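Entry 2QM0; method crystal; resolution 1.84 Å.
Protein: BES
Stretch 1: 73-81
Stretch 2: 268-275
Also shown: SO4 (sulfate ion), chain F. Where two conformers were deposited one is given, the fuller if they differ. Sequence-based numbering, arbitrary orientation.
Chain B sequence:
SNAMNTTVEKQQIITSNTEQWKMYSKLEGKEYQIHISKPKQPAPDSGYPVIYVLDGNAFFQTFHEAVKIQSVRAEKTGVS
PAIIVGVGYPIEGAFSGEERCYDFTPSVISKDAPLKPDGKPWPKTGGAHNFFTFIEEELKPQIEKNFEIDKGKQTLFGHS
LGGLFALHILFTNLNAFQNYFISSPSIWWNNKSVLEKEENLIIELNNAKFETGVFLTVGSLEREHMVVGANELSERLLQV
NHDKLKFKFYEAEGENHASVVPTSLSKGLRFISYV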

# COMPACT_ATOMS: atom_id res chain seq x y z
N ARG B 73 0.93 15.19 8.75
CA ARG B 73 1.55 16.42 8.25
C ARG B 73 0.78 16.88 7.01
O ARG B 73 1.35 17.02 5.93
N ALA B 74 -0.52 17.10 7.19
CA ALA B 74 -1.45 17.35 6.08
C ALA B 74 -1.12 18.56 5.21
O ALA B 74 -1.40 18.52 4.01
N GLU B 75 -0.53 19.60 5.79
CA GLU B 75 -0.15 20.78 5.01
C GLU B 75 1.02 20.44 4.10
O GLU B 75 1.18 21.02 3.03
N LYS B 76 1.82 19.46 4.49
CA LYS B 76 2.89 19.02 3.63
C LYS B 76 2.41 17.92 2.65
O LYS B 76 2.77 17.94 1.46
N THR B 77 1.60 16.98 3.12
CA THR B 77 1.22 15.84 2.28
C THR B 77 -0.06 16.06 1.46
O THR B 77 -0.29 15.36 0.46
N GLY B 78 -0.90 16.99 1.92
CA GLY B 78 -2.22 17.18 1.33
C GLY B 78 -3.24 16.08 1.65
O GLY B 78 -4.27 15.99 0.98
N VAL B 79 -2.97 15.27 2.67
CA VAL B 79 -3.85 14.16 3.01
C VAL B 79 -4.55 14.45 4.34
O VAL B 79 -3.89 14.62 5.36
N SER B 80 -5.89 14.51 4.29
CA SER B 80 -6.73 14.72 5.48
C SER B 80 -6.86 13.41 6.24
O SER B 80 -6.99 12.34 5.62
N PRO B 81 -6.86 13.49 7.60
CA PRO B 81 -7.21 12.29 8.37
C PRO B 81 -8.63 11.81 7.99
O PRO B 81 -9.54 12.62 7.89
N GLY B 268 -4.25 9.75 -5.45
CA GLY B 268 -5.67 9.59 -5.17
C GLY B 268 -6.09 10.22 -3.86
O GLY B 268 -7.09 10.91 -3.81
N LEU B 269 -5.33 9.97 -2.80
CA LEU B 269 -5.62 10.54 -1.47
C LEU B 269 -5.52 12.07 -1.46
O LEU B 269 -6.32 12.75 -0.80
N ARG B 270 -4.54 12.61 -2.16
CA ARG B 270 -4.40 14.06 -2.25
C ARG B 270 -5.63 14.61 -2.97
O ARG B 270 -6.20 15.61 -2.55
N PHE B 271 -6.08 13.91 -4.01
CA PHE B 271 -7.20 14.40 -4.85
C PHE B 271 -8.50 14.44 -4.09
O PHE B 271 -9.30 15.37 -4.28
N ILE B 272 -8.74 13.42 -3.25
CA ILE B 272 -10.01 13.28 -2.53
C ILE B 272 -10.04 14.02 -1.19
O ILE B 272 -11.08 14.03 -0.52
N SER B 273 -8.92 14.63 -0.80
CA SER B 273 -8.77 15.24 0.51
C SER B 273 -9.12 16.72 0.44
O SER B 273 -9.38 17.28 -0.64
N TYR B 274 -9.08 17.34 1.62
CA TYR B 274 -9.65 18.66 1.88
C TYR B 274 -8.67 19.70 2.42
O TYR B 274 -9.08 20.77 2.88
N VAL B 275 -7.37 19.40 2.33
CA VAL B 275 -6.36 20.28 2.91
C VAL B 275 -6.11 21.47 1.96
O VAL B 275 -6.27 22.64 2.35

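Two serines facing each other hold this contact together. Ser-80, with its CB directed toward the other stretch and chi1 in m, accepts a hydrogen bond at OG from the backbone N of Tyr-274 (3.0 Å). Ser-273, also pointing toward its partner and also m, receives a weak one at OG from Ser-80 N (3.2 Å). Each hydroxyl thus satisfies an amide in a segment without regular secondary structure. Ser-273 OG in turn donates to Leu-269 O at 2.5 Å, back to the helical residue Leu-269, so the same OG takes part in bonds to both stretches.

Three waters bridge the stretches. One donates to both Ser-80 O and Ser-273 OG; another donates to Gly-78 O and Arg-270 O. The third donates to Thr-77 O and accepts from Arg-270 NH1. The CA-to-CB bond of Arg-270 (m, t, m) points sideways to the first stretch, and its CG lies 3.3 Å from Thr-77 O, while its guanidinium binds a sulfate, probably from the crystallisation liquor: NE to O1 at 3.0 Å and NH2 to O2 at 2.9 Å.

Gly-78 follows the first helix with positive phi (72°), a conformation that by itself favours glycine. An ideal CB there would be in ordinary contact with Arg-270 CG, at 3.7 Å. Thr-77, in p, accepts a hydrogen bond at OG1 from Val-79 N (3.2 Å).

Around this polar centre the packing is modest. Val-79 (t) points sideways, yet its CG2 reaches Leu-269 CB at 4.0 Å; Leu-269 itself points toward the first stretch with chi1 m and chi2 t. Val-275 (t) has the largest covered area: CG1 meets Ala-74 CB at 3.9 Å, and CG2 lies 3.4 Å from Gly-78 C and 3.5 Å from Ser-80 OG. The backbones come close, with Gly-78 CA 5.2 Å from Arg-270 CA and Ser-80 CA 5.4 Å from Ser-273 CA.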

# COMPACT_ATOMS: atom_id res chain seq x y z
CB ARG B 73 3.04 16.21 7.93
CG ARG B 73 3.89 15.72 9.10
CD ARG B 73 5.38 15.49 8.73
NE ARG B 73 5.61 14.34 7.86
CZ ARG B 73 6.11 14.41 6.63
NH1 ARG B 73 6.45 15.59 6.11
NH2 ARG B 73 6.29 13.32 5.91
CB ALA B 74 -2.89 17.41 6.60
CB GLU B 75 0.15 21.99 5.92
CG GLU B 75 -0.10 23.40 5.26
CD GLU B 75 -1.43 23.51 4.49
OE1 GLU B 75 -2.49 23.76 5.13
OE2 GLU B 75 -1.43 23.38 3.23
CB LYS B 76 4.09 18.58 4.47
CG LYS B 76 5.43 18.51 3.70
CD LYS B 76 6.65 18.33 4.64
CE LYS B 76 6.92 19.57 5.52
NZ LYS B 76 7.95 20.49 4.95
CB THR B 77 1.01 14.56 3.10
OG1 THR B 77 -0.13 14.73 3.97
CG2 THR B 77 2.26 14.21 3.91
CB VAL B 79 -3.09 12.81 3.05
CG1 VAL B 79 -4.03 11.66 3.42
CG2 VAL B 79 -2.42 12.54 1.68
CB SER B 80 -8.15 15.18 5.10
OG SER B 80 -8.15 16.33 4.29
CB PRO B 81 -7.15 12.76 9.83
CG PRO B 81 -6.33 14.03 9.83
CD PRO B 81 -6.55 14.65 8.46
CB LEU B 269 -4.69 9.93 -0.39
CG LEU B 269 -4.83 8.43 -0.09
CD1 LEU B 269 -3.71 7.92 0.86
CD2 LEU B 269 -6.18 8.14 0.48
CB ARG B 270 -3.12 14.44 -2.99
CG ARG B 270 -1.82 14.17 -2.17
CD ARG B 270 -0.62 14.81 -2.87
NE ARG B 270 -0.25 14.22 -4.17
CZ ARG B 270 0.52 13.15 -4.33
NH1 ARG B 270 0.96 12.46 -3.26
NH2 ARG B 270 0.82 12.72 -5.56
CB PHE B 271 -7.36 13.54 -6.11
CG PHE B 271 -8.43 14.05 -7.06
CD1 PHE B 271 -8.17 15.15 -7.90
CD2 PHE B 271 -9.69 13.46 -7.09
CE1 PHE B 271 -9.18 15.64 -8.77
CE2 PHE B 271 -10.70 13.93 -7.97
CZ PHE B 271 -10.44 15.01 -8.79
CB ILE B 272 -10.37 11.81 -2.26
CG1 ILE B 272 -9.36 11.21 -1.25
CG2 ILE B 272 -10.56 11.03 -3.58
CD1 ILE B 272 -9.82 9.99 -0.60
CB SER B 273 -7.33 15.06 1.06
OG SER B 273 -7.05 13.69 1.42
CB TYR B 274 -10.85 18.49 2.82
CG TYR B 274 -11.94 17.72 2.13
CD1 TYR B 274 -12.87 18.39 1.29
CD2 TYR B 274 -12.03 16.32 2.25
CE1 TYR B 274 -13.87 17.68 0.62
CE2 TYR B 274 -13.02 15.60 1.57
CZ TYR B 274 -13.95 16.28 0.76
OH TYR B 274 -14.95 15.57 0.10
CB VAL B 275 -5.02 19.55 3.20
CG1 VAL B 275 -4.28 20.26 4.33
CG2 VAL B 275 -5.26 18.09 3.56
S SO4 F . -0.47 15.21 -7.99
O1 SO4 F . -1.32 15.09 -6.79
O2 SO4 F . 0.66 14.26 -7.98
O3 SO4 F . -1.23 14.94 -9.23
O4 SO4 F . 0.08 16.57 -8.05
O HOH W 1 0.67 12.92 -0.24
O HOH W 2 -4.81 17.58 -1.01
O HOH W 3 -8.20 11.66 3.11